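Ribulose bisphosphate carboxylase (Hyperthermus butylicus DSM 5456, PDB 6HUN) probably catalyses the magnesium-dependent carboxylation of ribulose 1,5-bisphosphate to two molecules of 3-phosphoglycerate, as part of an archaeal route of AMP breakdown. Local coordinates at residues G60-E65 / G124-M129; F45-A50 / A133-E138; L172-K177 / M402-G407; L409-G414 / E450-V455; K264-D269 / Y288-H293. All coordinates share one frame; numbering follows the deposited sequence.

Contact 1 (G60-E65 / G124-M129); sequences GRIAAE and GNIFGM
Glu65, at the end of helix 55-65, reaches over to residues 124-129 and meets three of them along its length. Its CG stands anti to the backbone N (chi1 172°), which carries the chain off the helix, and a bend at chi2 turns the carboxylate to Asn125. There ND2 of Asn125 donates to OE1 of Glu65 at 3.1 Å. The oxygen is met nearly along its C-O bond and lies almost in the amide plane, while the carboxylate and amide planes are 40° apart. Nearer the backbone of Glu65, Met129 slides past it in the opposite direction, its SD 3.6 Å from CB of Glu65. The methyl CG2 of Ile126 meets CG of Glu65 at 3.6 Å. Met129, bent at its last torsion, sets CE against CG1 of Ile62 at 3.7 Å, the two chains crossing at about a right angle. Ile126 crosses Ile62 in the same manner, CD1 of Ile126 lying 4.1 Å from CG2 of Ile62. Both isoleucines also rest on Phe45 and Leu135, placing helix and loop together on the N-terminal domain sheet. OE1 of Glu65 has a second partner, a salt bridge to Lys179 of the second subunit, a predicted substrate-binding residue. An apolar stem fixed in one subunit and a carboxylate directed into the other are consistent with the shared active sites of Rubisco dimers.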
# COMPACT_ATOMS: atom_id res chain seq x y z
N GLY A 60 20.72 -9.18 -12.22
CA GLY A 60 20.49 -8.47 -13.47
C GLY A 60 19.02 -8.39 -13.83
O GLY A 60 18.57 -7.40 -14.41
N ARG A 61 18.26 -9.42 -13.48
CA ARG A 61 16.83 -9.36 -13.72
C ARG A 61 16.19 -8.30 -12.87
O ARG A 61 15.31 -7.58 -13.35
CB ARG A 61 16.17 -10.71 -13.45
CG ARG A 61 16.38 -11.73 -14.58
CD ARG A 61 16.04 -13.10 -14.08
NE ARG A 61 16.44 -14.11 -15.05
CZ ARG A 61 15.59 -14.67 -15.90
NH1 ARG A 61 14.32 -14.30 -15.87
NH2 ARG A 61 16.02 -15.57 -16.79
N ILE A 62 16.60 -8.18 -11.59
CA ILE A 62 16.09 -7.11 -10.74
C ILE A 62 16.45 -5.74 -11.33
O ILE A 62 15.59 -4.86 -11.44
CB ILE A 62 16.63 -7.25 -9.30
CG1 ILE A 62 16.05 -8.50 -8.60
CG2 ILE A 62 16.32 -5.97 -8.47
CD1 ILE A 62 16.85 -8.81 -7.32
N ALA A 63 17.71 -5.56 -11.73
CA ALA A 63 18.12 -4.26 -12.26
C ALA A 63 17.35 -3.90 -13.53
O ALA A 63 16.94 -2.75 -13.71
CB ALA A 63 19.64 -4.24 -12.53
N ALA A 64 17.14 -4.87 -14.43
CA ALA A 64 16.41 -4.62 -15.67
C ALA A 64 14.94 -4.33 -15.40
O ALA A 64 14.36 -3.38 -15.94
CB ALA A 64 16.53 -5.82 -16.62
N GLU A 65 14.32 -5.16 -14.58
CA GLU A 65 12.89 -4.99 -14.35
C GLU A 65 12.58 -3.69 -13.62
O GLU A 65 11.52 -3.09 -13.85
CB GLU A 65 12.35 -6.20 -13.58
CG GLU A 65 10.86 -6.09 -13.09
CD GLU A 65 9.84 -6.05 -14.22
OE1 GLU A 65 8.81 -5.36 -14.08
OE2 GLU A 65 10.06 -6.72 -15.25
N GLY A 124 8.22 -2.43 -7.05
CA GLY A 124 7.10 -2.79 -7.91
C GLY A 124 7.10 -4.25 -8.32
O GLY A 124 7.03 -5.15 -7.47
N ASN A 125 7.20 -4.52 -9.63
CA ASN A 125 7.05 -5.90 -10.10
C ASN A 125 8.17 -6.83 -9.65
O ASN A 125 8.03 -8.07 -9.80
CB ASN A 125 7.05 -5.91 -11.64
CG ASN A 125 5.75 -5.45 -12.24
OD1 ASN A 125 4.74 -5.36 -11.56
ND2 ASN A 125 5.78 -5.15 -13.55
N ILE A 126 9.32 -6.27 -9.27
CA ILE A 126 10.45 -7.13 -8.91
C ILE A 126 10.08 -8.12 -7.82
O ILE A 126 10.64 -9.22 -7.76
CB ILE A 126 11.68 -6.30 -8.53
CG1 ILE A 126 11.36 -5.26 -7.42
CG2 ILE A 126 12.35 -5.70 -9.84
CD1 ILE A 126 12.74 -4.50 -7.08
N PHE A 127 9.08 -7.81 -6.98
CA PHE A 127 8.77 -8.71 -5.89
C PHE A 127 8.14 -10.00 -6.37
O PHE A 127 8.14 -11.00 -5.63
CB PHE A 127 7.75 -8.09 -4.94
CG PHE A 127 8.30 -7.04 -4.01
CD1 PHE A 127 9.25 -7.38 -3.01
CD2 PHE A 127 7.88 -5.72 -4.17
CE1 PHE A 127 9.74 -6.41 -2.15
CE2 PHE A 127 8.37 -4.71 -3.32
CZ PHE A 127 9.31 -5.09 -2.26
N GLY A 128 7.47 -9.97 -7.54
CA GLY A 128 6.80 -11.19 -8.00
C GLY A 128 7.52 -11.95 -9.10
O GLY A 128 6.92 -12.84 -9.71
N MET A 129 8.77 -11.65 -9.38
CA MET A 129 9.43 -12.31 -10.50
C MET A 129 9.71 -13.78 -10.15
O MET A 129 10.07 -14.10 -9.02
CB MET A 129 10.75 -11.58 -10.85
CG MET A 129 10.53 -10.15 -11.40
SD MET A 129 12.13 -9.41 -11.88
CE MET A 129 13.07 -9.72 -10.42

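Contact 2 (F45-A50 / A133-E138); sequences FRVTPA and AGLRVE
Phe45, Val47, Leu135 and Val137 form the tight, buried face of this strand pair. Leu135, its CG anti to the backbone N (chi1 177°), brings CD1 to 3.8 Å from CB of Phe45. The same CD1 lies 3.8 Å from CG2 of Val47, and here the two side chains run side by side, pointing the same way. Val137 meets the ring of Phe45 at its edge, CG2 of Val137 lying 3.7 Å from CD1 of Phe45. Helix 55-65 packs on this face, with Ile55 and Ile62 against Val47. Strands 41-49 and 132-141 are antiparallel neighbours in the mixed sheet of the Rubisco N-terminal domain, with strand 99-105 along the other edge of 41-49. Arg46 pairs with Arg136 through two backbone bonds, and Thr48 with Gly134. The pairing ends in a classic beta bulge, where Ala133 and Gly134 both face Thr48. O of Thr48 accepts there from N of Ala133 at 2.7 Å, and on a lone pair from N of Gly134 at 3.2 Å. The face with Arg46, Thr48 and Arg136 is looser and partly open to solvent. Arg46 runs out extended past Glu138, yet its NH1 stays 4.6 Å from OE2 of Glu138, beyond a salt bridge, and a water spans the gap, accepting from NH1 and donating to OE2. The firmer ionic partner of Arg46 is Asp96. Glu138 instead bends back to Arg136, whose NH2 donates to OE1 of Glu138 at 2.9 Å, on the syn side of the carboxylate and in the guanidinium plane.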
# COMPACT_ATOMS: atom_id res chain seq x y z
N PHE A 45 19.27 -4.52 -1.78
CA PHE A 45 18.25 -5.57 -1.77
C PHE A 45 18.83 -6.78 -1.08
O PHE A 45 20.01 -7.09 -1.26
CB PHE A 45 17.84 -6.00 -3.20
CG PHE A 45 17.25 -4.91 -4.04
CD1 PHE A 45 15.93 -4.49 -3.87
CD2 PHE A 45 17.96 -4.36 -5.09
CE1 PHE A 45 15.39 -3.49 -4.74
CE2 PHE A 45 17.44 -3.39 -5.89
CZ PHE A 45 16.14 -2.93 -5.71
N ARG A 46 18.00 -7.51 -0.35
CA ARG A 46 18.38 -8.83 0.13
C ARG A 46 17.67 -9.87 -0.75
O ARG A 46 16.44 -9.93 -0.76
CB ARG A 46 18.01 -8.99 1.61
CG ARG A 46 18.40 -10.39 2.11
CD ARG A 46 18.08 -10.50 3.64
NE ARG A 46 18.64 -11.74 4.20
CZ ARG A 46 18.72 -11.97 5.51
NH1 ARG A 46 18.27 -11.05 6.37
NH2 ARG A 46 19.26 -13.11 5.96
N VAL A 47 18.44 -10.63 -1.52
CA VAL A 47 17.92 -11.40 -2.66
C VAL A 47 18.15 -12.87 -2.36
O VAL A 47 19.30 -13.28 -2.09
CB VAL A 47 18.62 -11.03 -3.98
CG1 VAL A 47 18.05 -11.82 -5.17
CG2 VAL A 47 18.59 -9.48 -4.22
N THR A 48 17.08 -13.64 -2.41
CA THR A 48 17.11 -15.09 -2.38
C THR A 48 16.72 -15.62 -3.76
O THR A 48 15.51 -15.64 -4.10
CB THR A 48 16.19 -15.65 -1.30
OG1 THR A 48 16.52 -15.10 -0.02
CG2 THR A 48 16.31 -17.19 -1.25
N PRO A 49 17.67 -16.01 -4.58
CA PRO A 49 17.33 -16.50 -5.92
C PRO A 49 16.51 -17.76 -5.82
O PRO A 49 16.66 -18.55 -4.89
CB PRO A 49 18.69 -16.75 -6.56
CG PRO A 49 19.69 -16.05 -5.64
CD PRO A 49 19.12 -16.12 -4.29
N ALA A 50 15.66 -17.97 -6.81
CA ALA A 50 14.88 -19.19 -6.89
C ALA A 50 15.81 -20.36 -7.17
O ALA A 50 17.00 -20.19 -7.48
CB ALA A 50 13.81 -19.07 -7.99
N ALA A 133 13.05 -16.09 -5.13
CA ALA A 133 12.27 -16.72 -4.06
C ALA A 133 11.98 -15.74 -2.89
O ALA A 133 10.95 -15.88 -2.19
CB ALA A 133 13.00 -17.95 -3.54
N GLY A 134 12.83 -14.75 -2.70
CA GLY A 134 12.57 -13.67 -1.73
C GLY A 134 13.31 -12.42 -2.14
O GLY A 134 14.44 -12.49 -2.66
N LEU A 135 12.70 -11.24 -1.92
CA LEU A 135 13.32 -9.97 -2.28
C LEU A 135 12.92 -9.02 -1.16
O LEU A 135 11.71 -8.77 -0.94
CB LEU A 135 12.81 -9.50 -3.66
CG LEU A 135 13.41 -8.13 -3.99
CD1 LEU A 135 14.94 -8.28 -4.17
CD2 LEU A 135 12.74 -7.65 -5.26
N ARG A 136 13.90 -8.58 -0.37
CA ARG A 136 13.65 -7.54 0.62
C ARG A 136 14.37 -6.25 0.26
O ARG A 136 15.59 -6.24 -0.01
CB ARG A 136 14.09 -7.95 2.02
CG ARG A 136 13.18 -7.23 2.97
CD ARG A 136 13.70 -6.86 4.14
NE ARG A 136 12.67 -6.78 5.15
CZ ARG A 136 12.97 -6.36 6.36
NH1 ARG A 136 12.08 -6.40 7.31
NH2 ARG A 136 14.23 -6.01 6.57
N VAL A 137 13.65 -5.16 0.23
CA VAL A 137 14.30 -3.87 -0.06
C VAL A 137 14.72 -3.32 1.28
O VAL A 137 13.87 -2.98 2.11
CB VAL A 137 13.38 -2.89 -0.81
CG1 VAL A 137 14.27 -1.71 -1.26
CG2 VAL A 137 12.80 -3.59 -2.05
N GLU A 138 16.03 -3.24 1.51
CA GLU A 138 16.52 -2.90 2.84
C GLU A 138 16.66 -1.37 3.03
O GLU A 138 16.35 -0.84 4.12
CB GLU A 138 17.88 -3.57 3.08
CG GLU A 138 17.92 -5.09 2.92
CD GLU A 138 17.30 -5.85 4.11
OE1 GLU A 138 16.53 -5.29 4.92
OE2 GLU A 138 17.52 -7.08 4.20
O HOH W 1 16.69 -8.60 6.03

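Contact 3 (L172-K177 / M402-G407); sequences LATVPK and MQVGGG
Ala173 and Gln403 pair where the first and eighth strands of the catalytic domain, 171-174 and 401-403, run parallel and close the TIM barrel. Two backbone hydrogen bonds fasten the seam: N of Ala173 donates to O of Met402 at 2.9 Å, and N of Val404 to O of Ala173 at 2.9 Å. O of Ala173 also takes a CA-H...O contact from CA of Gln403 at 3.2 Å. Apolar packing lies on the outer face, where Leu172 and Met402 run side by side, CD2 of Leu172 being 4.1 Å from CB of Met402, against helices 415-431 and 389-396. On the inner face Gln403 stretches out, CG anti to the backbone N (chi1 -167°), and crosses Val175 with NE2 3.7 Å from CG2 of Val175. Its OE1 is hydrogen-bonded to NZ of Lys203, the predicted carbamate-forming lysine, and a bound calcium ion lies about 4 Å from the Gln403 side chain. Past the strands the two segments still touch: Val404 is the N-cap of helix 405-409, whose first glycines are predicted to bind substrate, and residues 172-177 end at Lys177, the predicted proton acceptor. Thr174 faces this helix start with CG2 3.9 Å from CA of Gly405. Its buried hydroxyl finds no polar partner in the model, OG1 of Thr174 remaining 4.0 Å from O of Val404.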
# COMPACT_ATOMS: atom_id res chain seq x y z
N LEU A 172 3.46 13.89 25.12
CA LEU A 172 2.62 12.76 25.49
C LEU A 172 1.32 12.72 24.69
O LEU A 172 0.66 13.75 24.52
CB LEU A 172 2.29 12.82 26.98
CG LEU A 172 3.60 12.93 27.79
CD1 LEU A 172 3.30 13.38 29.22
CD2 LEU A 172 4.40 11.64 27.75
N ALA A 173 0.92 11.52 24.28
CA ALA A 173 -0.32 11.30 23.53
C ALA A 173 -1.09 10.11 24.11
O ALA A 173 -0.49 9.19 24.66
CB ALA A 173 -0.00 11.05 22.05
N THR A 174 -2.42 10.15 24.02
CA THR A 174 -3.28 9.05 24.47
C THR A 174 -4.40 8.80 23.47
O THR A 174 -5.09 9.75 23.10
CB THR A 174 -3.92 9.33 25.82
OG1 THR A 174 -2.91 9.35 26.82
CG2 THR A 174 -4.96 8.24 26.19
N VAL A 175 -4.60 7.54 23.09
CA VAL A 175 -5.81 7.06 22.42
C VAL A 175 -6.84 6.57 23.45
O VAL A 175 -6.51 5.76 24.33
CB VAL A 175 -5.47 5.92 21.45
CG1 VAL A 175 -6.73 5.44 20.68
CG2 VAL A 175 -4.36 6.35 20.51
N PRO A 176 -8.08 7.05 23.37
CA PRO A 176 -9.14 6.55 24.26
C PRO A 176 -9.27 5.04 24.25
O PRO A 176 -8.90 4.35 23.30
CB PRO A 176 -10.40 7.21 23.69
CG PRO A 176 -9.92 8.46 23.04
CD PRO A 176 -8.54 8.16 22.52
N LYS A 177 -9.80 4.52 25.34
CA LYS A 177 -10.19 3.14 25.41
C LYS A 177 -11.65 3.10 25.81
O LYS A 177 -12.05 3.80 26.75
CB LYS A 177 -9.33 2.35 26.41
CG LYS A 177 -7.88 2.19 26.01
CD LYS A 177 -7.06 1.49 27.11
CE LYS A 177 -7.35 -0.03 27.22
NZ LYS A 177 -6.59 -0.83 26.19
N MET A 402 5.54 9.95 23.33
CA MET A 402 5.15 8.70 23.95
C MET A 402 3.65 8.54 23.98
O MET A 402 2.93 9.44 24.43
CB MET A 402 5.72 8.61 25.38
CG MET A 402 7.01 9.33 25.47
SD MET A 402 7.91 9.01 27.09
CE MET A 402 8.30 7.33 26.79
N GLN A 403 3.18 7.41 23.51
CA GLN A 403 1.77 7.11 23.63
C GLN A 403 1.56 6.33 24.91
O GLN A 403 2.15 5.26 25.10
CB GLN A 403 1.32 6.35 22.38
CG GLN A 403 -0.12 6.25 22.23
CD GLN A 403 -0.43 5.55 20.93
OE1 GLN A 403 0.07 5.95 19.90
NE2 GLN A 403 -1.20 4.45 20.99
N VAL A 404 0.75 6.88 25.80
CA VAL A 404 0.75 6.34 27.16
C VAL A 404 -0.67 6.07 27.58
O VAL A 404 -1.06 6.36 28.73
CB VAL A 404 1.45 7.27 28.19
CG1 VAL A 404 2.94 7.31 27.98
CG2 VAL A 404 0.85 8.71 28.18
N GLY A 405 -1.42 5.41 26.71
CA GLY A 405 -2.80 5.07 26.95
C GLY A 405 -3.14 4.25 28.18
O GLY A 405 -3.91 4.72 29.02
N GLY A 406 -2.59 3.03 28.28
CA GLY A 406 -2.91 2.18 29.42
C GLY A 406 -2.51 2.82 30.73
O GLY A 406 -3.30 2.86 31.68
N GLY A 407 -1.30 3.40 30.79
CA GLY A 407 -0.84 4.07 31.99
C GLY A 407 -1.76 5.18 32.46
O GLY A 407 -1.84 5.47 33.66

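Contact 4 (L409-G414 / E450-V455); sequences LGHPDG and EKWGYV
Glu450 only grazes Pro412, its OE2 standing 4.4 Å from CG of the proline. Lys451 carries more of the contact. With CG anti to the backbone N (chi1 -176°) the chain runs out from the helix before bending at chi3 and chi4, which brings its end to the proline. CD and CE slide past CG and CD of Pro412 in the opposite direction, CE of Lys451 lying 3.6 Å from CG of Pro412. An alanine in place of Pro412 would take away this ring and is likely to leave a gap beside CD and CE of Lys451, letting the lysine chain turn more freely. The ammonium finishes on the backbone: NZ of Lys451 donates to O of Gly410 at 3.0 Å, in the carbonyl plane. Gly410 is where helix 405-409 ends. A type I beta turn from His411 to Gly414 follows, and Gly414 stands at the N-cap position of helix 415-431, so the C-terminal helix 443-452 is packed here against a helix-to-helix connection at the periphery of the barrel domain. Next comes Trp452, whose indole has CD of Lys451 over one face and also meets the ring of His385. Its six-membered end reaches the loop, with CZ2 of Trp452 3.5 Å from O of Gly410; a CB on that glycine would be tight against CZ2. N of His411 lies at the indole edge, near its plane, 3.7 Å from CH2 of Trp452.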
# COMPACT_ATOMS: atom_id res chain seq x y z
N LEU A 409 -5.40 5.87 31.32
CA LEU A 409 -6.80 5.51 31.52
C LEU A 409 -6.99 4.44 32.58
O LEU A 409 -8.10 4.30 33.11
CB LEU A 409 -7.39 5.07 30.17
CG LEU A 409 -6.96 6.00 29.06
CD1 LEU A 409 -7.20 5.40 27.67
CD2 LEU A 409 -7.73 7.27 29.20
N GLY A 410 -5.94 3.70 32.94
CA GLY A 410 -6.04 2.66 33.93
C GLY A 410 -5.60 3.05 35.34
O GLY A 410 -5.55 2.18 36.21
N HIS A 411 -5.30 4.33 35.59
CA HIS A 411 -4.82 4.74 36.91
C HIS A 411 -5.91 4.57 37.97
O HIS A 411 -7.06 4.94 37.74
CB HIS A 411 -4.33 6.19 36.88
CG HIS A 411 -3.50 6.60 38.06
ND1 HIS A 411 -4.01 7.29 39.13
CD2 HIS A 411 -2.18 6.43 38.32
CE1 HIS A 411 -3.05 7.52 40.01
NE2 HIS A 411 -1.93 7.00 39.55
N PRO A 412 -5.57 4.04 39.15
CA PRO A 412 -6.61 3.76 40.16
C PRO A 412 -7.45 4.97 40.54
O PRO A 412 -8.59 4.80 41.00
CB PRO A 412 -5.79 3.25 41.35
CG PRO A 412 -4.56 2.69 40.75
CD PRO A 412 -4.25 3.54 39.55
N ASP A 413 -6.94 6.19 40.36
CA ASP A 413 -7.65 7.41 40.72
C ASP A 413 -8.26 8.12 39.52
O ASP A 413 -8.58 9.31 39.62
CB ASP A 413 -6.73 8.37 41.45
CG ASP A 413 -6.25 7.82 42.78
OD1 ASP A 413 -5.02 7.74 42.99
OD2 ASP A 413 -7.12 7.45 43.60
N GLY A 414 -8.40 7.44 38.38
CA GLY A 414 -9.01 8.07 37.24
C GLY A 414 -7.98 8.67 36.31
O GLY A 414 -6.80 8.81 36.64
N GLU A 450 3.14 1.73 42.57
CA GLU A 450 2.43 0.66 43.28
C GLU A 450 1.79 -0.33 42.30
O GLU A 450 2.06 -1.54 42.35
CB GLU A 450 1.38 1.28 44.22
CG GLU A 450 0.20 0.38 44.65
CD GLU A 450 -1.09 0.67 43.84
OE1 GLU A 450 -1.59 -0.25 43.14
OE2 GLU A 450 -1.61 1.81 43.90
N LYS A 451 0.96 0.18 41.39
CA LYS A 451 0.11 -0.67 40.56
C LYS A 451 0.90 -1.42 39.49
O LYS A 451 0.75 -2.64 39.34
CB LYS A 451 -0.99 0.17 39.90
CG LYS A 451 -1.99 -0.64 39.10
CD LYS A 451 -2.95 0.27 38.39
CE LYS A 451 -4.39 -0.16 38.62
NZ LYS A 451 -5.01 -0.57 37.32
N TRP A 452 1.72 -0.72 38.71
CA TRP A 452 2.40 -1.34 37.59
C TRP A 452 3.90 -1.50 37.76
O TRP A 452 4.50 -2.28 37.02
CB TRP A 452 2.17 -0.54 36.30
CG TRP A 452 0.75 -0.41 35.83
CD1 TRP A 452 -0.04 -1.40 35.32
CD2 TRP A 452 -0.03 0.79 35.78
NE1 TRP A 452 -1.27 -0.89 34.96
CE2 TRP A 452 -1.29 0.45 35.22
CE3 TRP A 452 0.21 2.13 36.13
CZ2 TRP A 452 -2.30 1.40 35.03
CZ3 TRP A 452 -0.80 3.07 35.95
CH2 TRP A 452 -2.04 2.69 35.39
N GLY A 453 4.52 -0.76 38.68
CA GLY A 453 5.93 -0.98 38.94
C GLY A 453 6.80 -0.59 37.76
O GLY A 453 6.57 0.43 37.08
N TYR A 454 7.79 -1.43 37.50
CA TYR A 454 8.84 -1.10 36.55
C TYR A 454 8.80 -1.90 35.26
O TYR A 454 9.74 -1.80 34.47
CB TYR A 454 10.21 -1.26 37.23
CG TYR A 454 10.47 -0.17 38.22
CD1 TYR A 454 10.85 1.09 37.78
CD2 TYR A 454 10.31 -0.37 39.60
CE1 TYR A 454 11.08 2.12 38.65
CE2 TYR A 454 10.53 0.68 40.49
CZ TYR A 454 10.92 1.93 39.99
OH TYR A 454 11.16 3.01 40.80
N VAL A 455 7.73 -2.68 35.01
CA VAL A 455 7.46 -3.31 33.69
C VAL A 455 8.21 -2.71 32.50
O VAL A 455 7.93 -3.02 31.34
CB VAL A 455 5.94 -3.30 33.39
CG1 VAL A 455 5.18 -3.98 34.54
CG2 VAL A 455 5.47 -1.88 33.20

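Contact 5 (K264-D269 / Y288-H293); sequences KFIMID and YDLAIH
Lys264 grips Asp289 with two bonds at one end of a beta-alpha-beta unit of the TIM barrel, in which helix 275-288 joins the parallel strands 265-269 and 291-295. Curled at chi2 and chi3, the lysine brings NZ to 2.8 Å from O of Asp289, in the carbonyl plane. A salt bridge runs from NZ of Lys264 to OD2 of Asp289 at 3.0 Å, approached from above the carboxylate plane. An alanine at Lys264 would remove the ammonium and would probably leave the Asp289 carbonyl and OD2 without this partner. Asp289 is itself positioned by the Schellman motif that ends the helix and by a second salt bridge, from OD1 to Lys155. Beyond it the strands zip up through four backbone bonds, starting with N of Ala291 to O of Lys264 at 2.9 Å. On the outer face Ile266 and Ile268 lie alongside Ile292, CG2 of Ile268 being 3.8 Å from CG2 of Ile292, with helix 248-260 packed against Ile266 and Ile268. Inside the barrel CD1 of Phe265 meets CB of Ala291 at 3.9 Å, and Val160 of helix 156-164 touches both residues. Further toward the C-terminal ends of the strands, His293 is hydrogen-bonded to His326 and comes within about 3 Å of a bound calcium ion. Met267 lies beside it, SD of Met267 4.9 Å from the centroid of the His293 ring and obliquely placed, 38° off the ring normal.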
# COMPACT_ATOMS: atom_id res chain seq x y z
N LYS A 264 -4.24 22.04 14.98
CA LYS A 264 -2.99 22.17 14.25
C LYS A 264 -2.47 20.83 13.73
O LYS A 264 -1.40 20.80 13.11
CB LYS A 264 -1.92 22.81 15.11
CG LYS A 264 -2.30 24.28 15.52
CD LYS A 264 -2.35 25.11 14.24
CE LYS A 264 -0.96 25.71 13.94
NZ LYS A 264 -0.93 26.53 12.69
N PHE A 265 -3.23 19.77 13.91
CA PHE A 265 -2.76 18.43 13.57
C PHE A 265 -3.82 17.66 12.78
O PHE A 265 -5.03 17.76 13.07
CB PHE A 265 -2.44 17.61 14.81
CG PHE A 265 -1.38 18.21 15.68
CD1 PHE A 265 -0.06 17.75 15.57
CD2 PHE A 265 -1.70 19.19 16.63
CE1 PHE A 265 0.94 18.26 16.34
CE2 PHE A 265 -0.68 19.70 17.47
CZ PHE A 265 0.65 19.21 17.29
N ILE A 266 -3.35 16.82 11.83
CA ILE A 266 -4.17 15.78 11.21
C ILE A 266 -3.39 14.49 11.29
O ILE A 266 -2.16 14.50 11.34
CB ILE A 266 -4.56 16.12 9.73
CG1 ILE A 266 -3.28 16.40 8.92
CG2 ILE A 266 -5.52 17.35 9.77
CD1 ILE A 266 -3.45 16.58 7.33
N MET A 267 -4.10 13.37 11.34
CA MET A 267 -3.51 12.05 11.23
C MET A 267 -4.00 11.38 9.96
O MET A 267 -5.18 11.48 9.62
CB MET A 267 -3.89 11.20 12.46
CG MET A 267 -3.48 9.74 12.37
SD MET A 267 -3.99 9.14 14.03
CE MET A 267 -4.53 7.48 13.68
N ILE A 268 -3.09 10.63 9.32
CA ILE A 268 -3.44 9.89 8.10
C ILE A 268 -2.77 8.51 8.15
O ILE A 268 -1.61 8.37 8.59
CB ILE A 268 -3.07 10.64 6.83
CG1 ILE A 268 -3.55 9.81 5.62
CG2 ILE A 268 -1.54 10.84 6.71
CD1 ILE A 268 -3.62 10.64 4.40
N ASP A 269 -3.56 7.50 7.82
CA ASP A 269 -3.04 6.13 7.71
C ASP A 269 -2.39 6.08 6.35
O ASP A 269 -3.05 5.84 5.34
CB ASP A 269 -4.16 5.12 7.85
CG ASP A 269 -4.94 5.21 9.16
OD1 ASP A 269 -4.63 5.98 10.11
OD2 ASP A 269 -5.90 4.44 9.27
N TYR A 288 -2.61 25.12 4.97
CA TYR A 288 -3.37 25.37 6.18
C TYR A 288 -2.49 25.40 7.42
O TYR A 288 -3.01 25.46 8.55
CB TYR A 288 -4.45 24.30 6.37
CG TYR A 288 -5.56 24.28 5.33
CD1 TYR A 288 -6.41 25.36 5.13
CD2 TYR A 288 -5.81 23.11 4.61
CE1 TYR A 288 -7.44 25.28 4.16
CE2 TYR A 288 -6.79 23.02 3.68
CZ TYR A 288 -7.59 24.11 3.46
OH TYR A 288 -8.58 23.96 2.53
N ASP A 289 -1.16 25.30 7.26
CA ASP A 289 -0.22 25.41 8.38
C ASP A 289 -0.47 24.35 9.47
O ASP A 289 -0.54 24.65 10.67
CB ASP A 289 -0.26 26.84 8.97
CG ASP A 289 1.00 27.19 9.76
OD1 ASP A 289 2.11 26.79 9.35
OD2 ASP A 289 0.91 27.89 10.80
N LEU A 290 -0.50 23.06 9.05
CA LEU A 290 -0.76 21.93 9.93
C LEU A 290 0.47 21.02 10.01
O LEU A 290 1.35 21.04 9.15
CB LEU A 290 -1.99 21.08 9.44
CG LEU A 290 -3.33 21.80 9.18
CD1 LEU A 290 -4.39 20.93 8.53
CD2 LEU A 290 -3.83 22.45 10.50
N ALA A 291 0.53 20.22 11.07
CA ALA A 291 1.45 19.09 11.19
C ALA A 291 0.67 17.80 10.90
O ALA A 291 -0.55 17.73 11.11
CB ALA A 291 2.07 19.04 12.61
N ILE A 292 1.40 16.74 10.49
CA ILE A 292 0.81 15.47 10.10
C ILE A 292 1.37 14.35 10.95
O ILE A 292 2.59 14.14 10.95
CB ILE A 292 1.09 15.11 8.64
CG1 ILE A 292 0.53 16.24 7.72
CG2 ILE A 292 0.55 13.62 8.31
CD1 ILE A 292 0.83 15.96 6.29
N HIS A 293 0.48 13.59 11.57
CA HIS A 293 0.85 12.35 12.23
C HIS A 293 0.64 11.21 11.23
O HIS A 293 -0.50 10.94 10.83
CB HIS A 293 0.00 12.14 13.47
CG HIS A 293 0.39 10.94 14.27
ND1 HIS A 293 0.99 11.04 15.51
CD2 HIS A 293 0.26 9.62 14.02
CE1 HIS A 293 1.19 9.82 15.99
NE2 HIS A 293 0.79 8.94 15.09

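How the contacts relate
From the N terminus, strand 41-49 opens contact 2, which closes only when strand 132-141 returns beside it. Within that loop, contact 1 joins helix 55-65 to residues 124-129, and contacts 1 and 2 touch through Ile62 on Val47 and Ile126 on Leu135, tying helix, loop and sheet of the N-terminal domain. Contact 3 then opens at 172-177 and closes at 402-407, joining the first barrel strand to the last. Contact 5 falls inside this long loop and links the fourth and fifth strands of the same barrel. Contact 4 follows in series and fastens the C-terminal helix beside contact 3, where Trp452 meets Gly407. The centres of contacts 1 and 4 lie about 51 Å apart.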